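Local structure of V-type ATP synthase alpha chain (Nanoarchaeum equitans Kin4-M, 5BN3) at residues A[242-247]-A[313-318]; A[75-80]-A[276-281]; A[140-145]-A[305-310]. The protein is the A subunit of a V-type ATP synthase, a P-loop nucleotide-binding protein of the ATP synthase alpha/beta family. One frame throughout, in Å; residues are numbered along the deposited sequence.

Contact 1: residues A[242-247]-A[313-318]; sequences SDIVIY and YSVVVN
In the parallel core of the mixed sheet of the P-loop nucleotide-binding domain, strand 244-250 lies beside strand 314-320, with I244, V245, I246 and Y247 facing V315, V316, V317 and N318 in turn. The segment axes come within 4.8 Å at 13°. Backbone bonds pass back and forth: I244 N to S314 O, V316 N to I244 O, I246 N to V316 O and N318 N to I246 O. The carbonyl of I244 also takes a hydroxyl, S242 OG standing above its plane, 2.9 Å from I244 O.

Where the pairing begins, D243 directs its carboxylate to the partner strand. S314 N meets D243 OD2 on the anti side at 2.9 Å, an almost straight bond. S314 OG, held between its backbone N and carbonyl carbon (chi1 65°), gives the same OD2 a weak bond while accepting from D243 N at 3.3 Å. D243 OD2 also lies at the edge of the Y313 ring, near its plane and 3.3 Å from Y313 CD1; the phenol oxygen of Y313 goes to E141 O.

V245 and V316 point the same way, side by side, V245 CG2 resting 3.7 Å from V316 CG1 on the face that helix 229-239 covers. On the face toward helix 293-309, I246 CD1 slants across to V315 CG1 at 3.9 Å. V315 belongs to a magnesium site with S372 and T374.

Farther on, N318 sets CB against Y247 CD2 and gives ND2 to N233 OD1, whereas its buried OD1 has no partner in the model. Side-chain bonds across the pair thus concentrate at the start, where the straight bond from S314 N, helped by a weak one from S314 OG, would probably favour a charged carboxylate; aliphatic branches then line both faces before polar N318.

Contact 2: residues A[75-80]-A[276-281]; sequences LLANIF and LMYRTI
A77 meets T280 through one short bond, A77 N lying 2.7 Å from T280 O. Around this bond the A77 residue is closely fitted: A77 CA makes a CA-H...O contact with M277 O at 3.1 Å, and its methyl sits at the edge of the Y278 ring, in the ring plane, with A77 CB 4.0 Å from Y278 CD1. M277 sends CG out anti to its backbone N (chi1 -154°) and then bends, which brings its terminal CE beside the carbonyl of A77.

Both leucines pack on I281, and L76 also meets Y278 O. L76 sets CB and CD1 against that oxygen, while its other branch slants over I281, L76 CD2 being 3.7 Å from I281 CG1. From the neighbouring residue, L75 CB approaches I281 CD1 to 3.8 Å.

What positions these groups is a type II turn from L75 to N78, with A77 at its third place, facing a 3-10 segment, 276-279. There L276 O accepts R279 N and T280 OG1 from opposite faces of its plane, the hydroxyl at 2.8 Å from L276 O. Outside, R279 NH1 bonds to A240 O and S242 O, and NH2 to A237 O; helix 293-309 brings I304 and F308 against I281.

N78 then bonds to L282 as strands 79-80 and 280-285 pair in parallel. Between the two segments themselves, the turn is thus fixed by one polar bond, flanked by apolar contacts with M277, the Y278 ring edge and I281.

Contact 3: residues A[140-145]-A[305-310]; sequences FEHRII and GEYFRD
Strand 140-145 crosses helix segment 305-309 at 92° with the axes 10.2 Å apart, a spacing bridged by F140, H142 and I145 meeting Y307, F308 and D310. H142 NE2 and Y307 OH share a nearly straight hydrogen bond of 2.8 Å in which either may be the donor. The phenol oxygen lies at the imidazole's edge, near its plane, and the two rings meet rim to rim, planes turned by 54°. H142 ND1 bonds to E137 OE1, so the imidazole is held at both nitrogens. Over one of its faces, toward the rim, comes F308, its CE1 3.9 Å from H142 CE1; F140 CE2 packs beside it, 4.0 Å from F308 CE1.

H142, Y307 and F308 form an aromatic cluster that joins the barrel-sandwich domain, whose sheet has 140-145 as an outermost strand within this chain, to the C-terminal part of helix 293-309 in the nucleotide-binding domain. At the other end of the strand, I145 places CG1 between its backbone N and carbonyl carbon (chi1 50°), against Y307 CE1 at 3.9 Å. I145 CD1 then reaches D310 CB at 3.6 Å. The carboxylate beyond is gripped side-on by R309 NE and NH2, both at OD1, while OD2 salt-bridges R188.

Read from the N terminus, the segments come as 75-80, 140-145, 242-247, then 276-281, 305-310 and 313-318, so each opening is closed in the order it was made. Contact 2 closes the first loop, contact 3 the second and contact 1 the third; every pair crosses and none nests. Contacts 1 and 2 meet in the sheet, where strand 244-250 has strand 280-285 as a neighbour. Contact 3 joins them from the barrel-sandwich side: I246 CD1 of contact 1 packs on G305, and L76 CD1 of contact 2 on F140 CD2. The crossing loops tie the 75-80 turn and the barrel-sandwich domain to the nucleotide-binding core.

Contact 1: residues A[242-247]-A[313-318]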
loop_
_atom_site.group_PDB
_atom_site.type_symbol
_atom_site.label_atom_id
_atom_site.label_comp_id
_atom_site.label_asym_id
_atom_site.label_seq_id
_atom_site.Cartn_x
_atom_site.Cartn_y
_atom_site.Cartn_z
ATOM N N SER A 242 8.874 -39.367 20.507
ATOM C CA SER A 242 8.001 -39.836 19.433
ATOM C C SER A 242 8.461 -41.189 18.902
ATOM O O SER A 242 9.656 -41.494 18.919
ATOM C CB SER A 242 7.982 -38.809 18.295
ATOM O OG SER A 242 7.048 -39.164 17.290
ATOM N N ASP A 243 7.514 -41.995 18.429
ATOM C CA ASP A 243 7.843 -43.285 17.827
ATOM C C ASP A 243 8.393 -43.095 16.418
ATOM O O ASP A 243 9.370 -43.734 16.024
ATOM C CB ASP A 243 6.604 -44.183 17.772
ATOM C CG ASP A 243 6.078 -44.542 19.146
ATOM O OD1 ASP A 243 6.894 -44.892 20.026
ATOM O OD2 ASP A 243 4.847 -44.469 19.348
ATOM N N ILE A 244 7.754 -42.203 15.667
ATOM C CA ILE A 244 8.111 -41.961 14.274
ATOM C C ILE A 244 8.256 -40.461 14.011
ATOM O O ILE A 244 7.458 -39.660 14.501
ATOM C CB ILE A 244 7.045 -42.550 13.318
ATOM C CG1 ILE A 244 6.974 -44.071 13.469
ATOM C CG2 ILE A 244 7.348 -42.188 11.872
ATOM C CD1 ILE A 244 8.246 -44.777 13.050
ATOM N N VAL A 245 9.286 -40.088 13.254
ATOM C CA VAL A 245 9.481 -38.704 12.836
ATOM C C VAL A 245 9.488 -38.618 11.314
ATOM O O VAL A 245 10.231 -39.340 10.646
ATOM C CB VAL A 245 10.806 -38.132 13.380
ATOM C CG1 VAL A 245 11.067 -36.747 12.808
ATOM C CG2 VAL A 245 10.777 -38.076 14.890
ATOM N N ILE A 246 8.653 -37.743 10.766
ATOM C CA ILE A 246 8.644 -37.504 9.328
ATOM C C ILE A 246 9.035 -36.062 9.038
ATOM O O ILE A 246 8.329 -35.129 9.425
ATOM C CB ILE A 246 7.262 -37.794 8.728
ATOM C CG1 ILE A 246 6.913 -39.266 8.945
ATOM C CG2 ILE A 246 7.236 -37.456 7.245
ATOM C CD1 ILE A 246 5.459 -39.567 8.775
ATOM N N TYR A 247 10.169 -35.879 8.367
ATOM C CA TYR A 247 10.623 -34.541 8.009
ATOM C C TYR A 247 10.345 -34.267 6.536
ATOM O O TYR A 247 10.895 -34.935 5.658
ATOM C CB TYR A 247 12.118 -34.369 8.302
ATOM C CG TYR A 247 12.548 -32.922 8.360
ATOM C CD1 TYR A 247 12.870 -32.225 7.206
ATOM C CD2 TYR A 247 12.629 -32.253 9.572
ATOM C CE1 TYR A 247 13.259 -30.901 7.257
ATOM C CE2 TYR A 247 13.018 -30.930 9.633
ATOM C CZ TYR A 247 13.331 -30.260 8.473
ATOM O OH TYR A 247 13.718 -28.941 8.530
ATOM N N TYR A 313 0.808 -45.784 17.015
ATOM C CA TYR A 313 2.052 -45.109 17.360
ATOM C C TYR A 313 1.868 -43.594 17.422
ATOM O O TYR A 313 0.890 -43.051 16.904
ATOM C CB TYR A 313 3.150 -45.459 16.350
ATOM C CG TYR A 313 3.722 -46.854 16.501
ATOM C CD1 TYR A 313 4.393 -47.226 17.657
ATOM C CD2 TYR A 313 3.617 -47.783 15.478
ATOM C CE1 TYR A 313 4.927 -48.495 17.797
ATOM C CE2 TYR A 313 4.149 -49.056 15.608
ATOM C CZ TYR A 313 4.803 -49.404 16.771
ATOM O OH TYR A 313 5.337 -50.664 16.912
ATOM N N SER A 314 2.813 -42.918 18.069
ATOM C CA SER A 314 2.835 -41.461 18.082
ATOM C C SER A 314 3.792 -40.986 16.996
ATOM O O SER A 314 4.916 -41.483 16.882
ATOM C CB SER A 314 3.267 -40.930 19.449
ATOM O OG SER A 314 4.606 -41.280 19.737
ATOM N N VAL A 315 3.329 -40.039 16.186
ATOM C CA VAL A 315 4.079 -39.568 15.030
ATOM C C VAL A 315 4.164 -38.045 15.063
ATOM O O VAL A 315 3.228 -37.374 15.510
ATOM C CB VAL A 315 3.385 -39.996 13.716
ATOM C CG1 VAL A 315 4.236 -39.636 12.504
ATOM C CG2 VAL A 315 3.100 -41.483 13.724
ATOM N N VAL A 316 5.292 -37.503 14.614
ATOM C CA VAL A 316 5.397 -36.068 14.382
ATOM C C VAL A 316 5.795 -35.791 12.936
ATOM O O VAL A 316 6.700 -36.431 12.397
ATOM C CB VAL A 316 6.372 -35.373 15.369
ATOM C CG1 VAL A 316 7.730 -36.037 15.344
ATOM C CG2 VAL A 316 6.499 -33.889 15.047
ATOM N N VAL A 317 5.090 -34.860 12.303
ATOM C CA VAL A 317 5.454 -34.401 10.970
ATOM C C VAL A 317 5.972 -32.973 11.046
ATOM O O VAL A 317 5.289 -32.088 11.566
ATOM C CB VAL A 317 4.254 -34.444 10.003
ATOM C CG1 VAL A 317 4.573 -33.685 8.732
ATOM C CG2 VAL A 317 3.895 -35.875 9.667
ATOM N N ASN A 318 7.188 -32.760 10.551
ATOM C CA ASN A 318 7.738 -31.414 10.412
ATOM C C ASN A 318 7.691 -31.001 8.944
ATOM O O ASN A 318 8.233 -31.697 8.084
ATOM C CB ASN A 318 9.184 -31.351 10.920
ATOM C CG ASN A 318 9.324 -31.803 12.364
ATOM O OD1 ASN A 318 9.582 -32.976 12.638
ATOM N ND2 ASN A 318 9.165 -30.869 13.295
#

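Contact 2: residues A[75-80]-A[276-281]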
loop_
_atom_site.group_PDB
_atom_site.type_symbol
_atom_site.label_atom_id
_atom_site.label_comp_id
_atom_site.label_asym_id
_atom_site.label_seq_id
_atom_site.Cartn_x
_atom_site.Cartn_y
_atom_site.Cartn_z
ATOM N N LEU A 75 10.148 -47.767 4.329
ATOM C CA LEU A 75 10.083 -46.309 4.405
ATOM C C LEU A 75 11.098 -45.754 5.401
ATOM O O LEU A 75 11.748 -44.740 5.140
ATOM C CB LEU A 75 8.675 -45.858 4.808
ATOM C CG LEU A 75 7.537 -46.134 3.825
ATOM C CD1 LEU A 75 6.195 -45.777 4.443
ATOM C CD2 LEU A 75 7.746 -45.350 2.545
ATOM N N LEU A 76 11.231 -46.429 6.539
ATOM C CA LEU A 76 12.077 -45.950 7.634
ATOM C C LEU A 76 13.551 -45.836 7.248
ATOM O O LEU A 76 14.081 -46.680 6.518
ATOM C CB LEU A 76 11.919 -46.847 8.868
ATOM C CG LEU A 76 10.522 -46.872 9.491
ATOM C CD1 LEU A 76 10.470 -47.777 10.714
ATOM C CD2 LEU A 76 10.110 -45.466 9.864
ATOM N N ALA A 77 14.193 -44.773 7.737
ATOM C CA ALA A 77 15.612 -44.499 7.501
ATOM C C ALA A 77 15.963 -44.210 6.046
ATOM O O ALA A 77 17.138 -44.217 5.676
ATOM C CB ALA A 77 16.488 -45.630 8.052
ATOM N N ASN A 78 14.950 -43.942 5.227
ATOM C CA ASN A 78 15.178 -43.653 3.813
ATOM C C ASN A 78 14.696 -42.264 3.401
ATOM O O ASN A 78 13.882 -41.646 4.091
ATOM C CB ASN A 78 14.530 -44.728 2.936
ATOM C CG ASN A 78 15.331 -46.014 2.910
ATOM O OD1 ASN A 78 16.527 -46.005 2.612
ATOM N ND2 ASN A 78 14.682 -47.125 3.236
ATOM N N ILE A 79 15.207 -41.781 2.272
ATOM C CA ILE A 79 14.819 -40.475 1.746
ATOM C C ILE A 79 14.110 -40.612 0.398
ATOM O O ILE A 79 14.563 -41.341 -0.488
ATOM C CB ILE A 79 16.034 -39.518 1.651
ATOM C CG1 ILE A 79 15.617 -38.156 1.087
ATOM C CG2 ILE A 79 17.157 -40.135 0.825
ATOM C CD1 ILE A 79 16.723 -37.114 1.138
ATOM N N PHE A 80 12.984 -39.921 0.257
ATOM C CA PHE A 80 12.171 -40.014 -0.952
ATOM C C PHE A 80 11.907 -38.621 -1.505
ATOM O O PHE A 80 12.044 -37.633 -0.783
ATOM C CB PHE A 80 10.843 -40.703 -0.632
ATOM C CG PHE A 80 10.998 -42.058 0.000
ATOM C CD1 PHE A 80 11.126 -42.188 1.376
ATOM C CD2 PHE A 80 11.012 -43.204 -0.782
ATOM C CE1 PHE A 80 11.270 -43.432 1.960
ATOM C CE2 PHE A 80 11.153 -44.455 -0.203
ATOM C CZ PHE A 80 11.282 -44.568 1.171
ATOM N N LEU A 276 19.021 -42.294 15.521
ATOM C CA LEU A 276 17.835 -41.521 15.162
ATOM C C LEU A 276 17.270 -41.863 13.789
ATOM O O LEU A 276 16.058 -41.806 13.579
ATOM C CB LEU A 276 18.140 -40.022 15.224
ATOM C CG LEU A 276 18.513 -39.438 16.586
ATOM C CD1 LEU A 276 18.654 -37.927 16.502
ATOM C CD2 LEU A 276 17.471 -39.808 17.611
ATOM N N MET A 277 18.146 -42.217 12.858
ATOM C CA MET A 277 17.734 -42.471 11.480
ATOM C C MET A 277 16.690 -43.585 11.357
ATOM O O MET A 277 15.822 -43.532 10.489
ATOM C CB MET A 277 18.957 -42.788 10.616
ATOM C CG MET A 277 18.770 -42.465 9.148
ATOM S SD MET A 277 18.534 -40.697 8.868
ATOM C CE MET A 277 17.168 -40.730 7.709
ATOM N N TYR A 278 16.758 -44.578 12.238
ATOM C CA TYR A 278 15.875 -45.739 12.136
ATOM C C TYR A 278 14.401 -45.440 12.440
ATOM O O TYR A 278 13.531 -46.254 12.131
ATOM C CB TYR A 278 16.381 -46.883 13.020
ATOM C CG TYR A 278 17.647 -47.544 12.535
ATOM C CD1 TYR A 278 18.022 -47.478 11.201
ATOM C CD2 TYR A 278 18.463 -48.245 13.411
ATOM C CE1 TYR A 278 19.178 -48.087 10.755
ATOM C CE2 TYR A 278 19.622 -48.858 12.974
ATOM C CZ TYR A 278 19.972 -48.773 11.644
ATOM O OH TYR A 278 21.122 -49.378 11.194
ATOM N N ARG A 279 14.127 -44.285 13.044
ATOM C CA ARG A 279 12.750 -43.863 13.310
ATOM C C ARG A 279 12.335 -42.718 12.391
ATOM O O ARG A 279 11.237 -42.174 12.517
ATOM C CB ARG A 279 12.585 -43.417 14.768
ATOM C CG ARG A 279 13.177 -42.036 15.068
ATOM C CD ARG A 279 12.682 -41.476 16.395
ATOM N NE ARG A 279 13.179 -40.121 16.641
ATOM C CZ ARG A 279 12.829 -39.371 17.681
ATOM N NH1 ARG A 279 11.973 -39.838 18.579
ATOM N NH2 ARG A 279 13.329 -38.153 17.822
ATOM N N THR A 280 13.212 -42.368 11.457
ATOM C CA THR A 280 13.020 -41.176 10.639
ATOM C C THR A 280 12.718 -41.485 9.169
ATOM O O THR A 280 13.332 -42.369 8.568
ATOM C CB THR A 280 14.261 -40.267 10.727
ATOM O OG1 THR A 280 14.552 -39.993 12.104
ATOM C CG2 THR A 280 14.027 -38.955 9.994
ATOM N N ILE A 281 11.761 -40.754 8.606
ATOM C CA ILE A 281 11.481 -40.802 7.173
ATOM C C ILE A 281 11.670 -39.407 6.586
ATOM O O ILE A 281 11.118 -38.431 7.100
ATOM C CB ILE A 281 10.044 -41.273 6.892
ATOM C CG1 ILE A 281 9.794 -42.636 7.540
ATOM C CG2 ILE A 281 9.783 -41.343 5.393
ATOM C CD1 ILE A 281 8.367 -43.117 7.415
#

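Contact 3: residues A[140-145]-A[305-310]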
loop_
_atom_site.group_PDB
_atom_site.type_symbol
_atom_site.label_atom_id
_atom_site.label_comp_id
_atom_site.label_asym_id
_atom_site.label_seq_id
_atom_site.Cartn_x
_atom_site.Cartn_y
_atom_site.Cartn_z
ATOM N N PHE A 140 12.577 -51.342 14.884
ATOM C CA PHE A 140 11.218 -50.831 15.030
ATOM C C PHE A 140 10.189 -51.918 14.736
ATOM O O PHE A 140 10.275 -52.605 13.714
ATOM C CB PHE A 140 10.993 -49.633 14.105
ATOM C CG PHE A 140 9.662 -48.963 14.296
ATOM C CD1 PHE A 140 9.487 -48.015 15.292
ATOM C CD2 PHE A 140 8.586 -49.277 13.479
ATOM C CE1 PHE A 140 8.264 -47.394 15.475
ATOM C CE2 PHE A 140 7.357 -48.660 13.657
ATOM C CZ PHE A 140 7.198 -47.718 14.656
ATOM N N GLU A 141 9.214 -52.070 15.629
ATOM C CA GLU A 141 8.139 -53.033 15.414
ATOM C C GLU A 141 7.093 -52.477 14.446
ATOM O O GLU A 141 6.128 -51.827 14.853
ATOM C CB GLU A 141 7.479 -53.432 16.739
ATOM C CG GLU A 141 6.366 -54.461 16.580
ATOM C CD GLU A 141 5.618 -54.741 17.869
ATOM O OE1 GLU A 141 4.437 -54.347 17.969
ATOM O OE2 GLU A 141 6.203 -55.368 18.778
ATOM N N HIS A 142 7.291 -52.736 13.160
ATOM C CA HIS A 142 6.340 -52.295 12.150
ATOM C C HIS A 142 5.115 -53.195 12.184
ATOM O O HIS A 142 5.214 -54.408 11.985
ATOM C CB HIS A 142 6.983 -52.325 10.764
ATOM C CG HIS A 142 6.228 -51.550 9.728
ATOM N ND1 HIS A 142 6.851 -50.685 8.852
ATOM C CD2 HIS A 142 4.913 -51.518 9.418
ATOM C CE1 HIS A 142 5.948 -50.149 8.053
ATOM N NE2 HIS A 142 4.763 -50.637 8.371
ATOM N N ARG A 143 3.958 -52.599 12.446
ATOM C CA ARG A 143 2.719 -53.355 12.520
ATOM C C ARG A 143 2.013 -53.390 11.172
ATOM O O ARG A 143 1.636 -52.353 10.623
ATOM C CB ARG A 143 1.818 -52.782 13.617
ATOM C CG ARG A 143 2.392 -53.013 15.011
ATOM C CD ARG A 143 1.807 -52.081 16.054
ATOM N NE ARG A 143 2.500 -52.218 17.335
ATOM C CZ ARG A 143 2.352 -51.392 18.366
ATOM N NH1 ARG A 143 1.532 -50.354 18.279
ATOM N NH2 ARG A 143 3.028 -51.600 19.485
ATOM N N ILE A 144 1.861 -54.595 10.634
ATOM C CA ILE A 144 1.204 -54.772 9.347
ATOM C C ILE A 144 -0.303 -54.683 9.540
ATOM O O ILE A 144 -0.937 -55.629 10.009
ATOM C CB ILE A 144 1.584 -56.116 8.696
ATOM C CG1 ILE A 144 3.105 -56.294 8.709
ATOM C CG2 ILE A 144 1.039 -56.199 7.275
ATOM C CD1 ILE A 144 3.868 -55.176 8.005
ATOM N N ILE A 145 -0.868 -53.530 9.199
ATOM C CA ILE A 145 -2.303 -53.323 9.313
ATOM C C ILE A 145 -2.961 -53.518 7.954
ATOM O O ILE A 145 -2.521 -52.952 6.951
ATOM C CB ILE A 145 -2.639 -51.927 9.888
ATOM C CG1 ILE A 145 -1.884 -50.832 9.131
ATOM C CG2 ILE A 145 -2.290 -51.866 11.371
ATOM C CD1 ILE A 145 -2.271 -49.428 9.554
ATOM N N GLY A 305 2.255 -40.328 7.818
ATOM C CA GLY A 305 2.062 -40.043 9.232
ATOM C C GLY A 305 0.820 -40.705 9.789
ATOM O O GLY A 305 0.847 -41.271 10.886
ATOM N N GLU A 306 -0.271 -40.629 9.032
ATOM C CA GLU A 306 -1.522 -41.265 9.422
ATOM C C GLU A 306 -1.356 -42.778 9.477
ATOM O O GLU A 306 -1.939 -43.439 10.334
ATOM C CB GLU A 306 -2.629 -40.915 8.426
ATOM C CG GLU A 306 -3.116 -39.477 8.479
ATOM C CD GLU A 306 -4.163 -39.196 7.419
ATOM O OE1 GLU A 306 -4.052 -39.764 6.310
ATOM O OE2 GLU A 306 -5.098 -38.415 7.693
ATOM N N TYR A 307 -0.568 -43.315 8.550
ATOM C CA TYR A 307 -0.335 -44.755 8.458
ATOM C C TYR A 307 0.307 -45.313 9.723
ATOM O O TYR A 307 -0.122 -46.340 10.248
ATOM C CB TYR A 307 0.527 -45.072 7.230
ATOM C CG TYR A 307 1.027 -46.499 7.158
ATOM C CD1 TYR A 307 0.148 -47.557 6.969
ATOM C CD2 TYR A 307 2.381 -46.784 7.259
ATOM C CE1 TYR A 307 0.606 -48.862 6.895
ATOM C CE2 TYR A 307 2.847 -48.084 7.188
ATOM C CZ TYR A 307 1.955 -49.116 7.005
ATOM O OH TYR A 307 2.416 -50.409 6.933
ATOM N N PHE A 308 1.335 -44.634 10.217
ATOM C CA PHE A 308 1.996 -45.081 11.438
ATOM C C PHE A 308 1.142 -44.775 12.666
ATOM O O PHE A 308 1.202 -45.490 13.666
ATOM C CB PHE A 308 3.392 -44.469 11.554
ATOM C CG PHE A 308 4.420 -45.147 10.693
ATOM C CD1 PHE A 308 5.007 -46.336 11.103
ATOM C CD2 PHE A 308 4.801 -44.601 9.476
ATOM C CE1 PHE A 308 5.956 -46.970 10.316
ATOM C CE2 PHE A 308 5.750 -45.227 8.684
ATOM C CZ PHE A 308 6.327 -46.415 9.104
ATOM N N ARG A 309 0.340 -43.716 12.581
ATOM C CA ARG A 309 -0.645 -43.416 13.615
ATOM C C ARG A 309 -1.645 -44.563 13.743
ATOM O O ARG A 309 -2.032 -44.946 14.849
ATOM C CB ARG A 309 -1.386 -42.120 13.278
ATOM C CG ARG A 309 -2.513 -41.771 14.243
ATOM C CD ARG A 309 -3.543 -40.884 13.572
ATOM N NE ARG A 309 -4.230 -41.587 12.489
ATOM C CZ ARG A 309 -5.079 -41.017 11.642
ATOM N NH1 ARG A 309 -5.352 -39.722 11.741
ATOM N NH2 ARG A 309 -5.651 -41.739 10.689
ATOM N N ASP A 310 -2.050 -45.117 12.605
ATOM C CA ASP A 310 -3.027 -46.203 12.578
ATOM C C ASP A 310 -2.498 -47.497 13.202
ATOM O O ASP A 310 -3.273 -48.389 13.547
ATOM C CB ASP A 310 -3.491 -46.457 11.140
ATOM C CG ASP A 310 -4.307 -45.311 10.574
ATOM O OD1 ASP A 310 -4.845 -44.503 11.363
ATOM O OD2 ASP A 310 -4.421 -45.227 9.332
#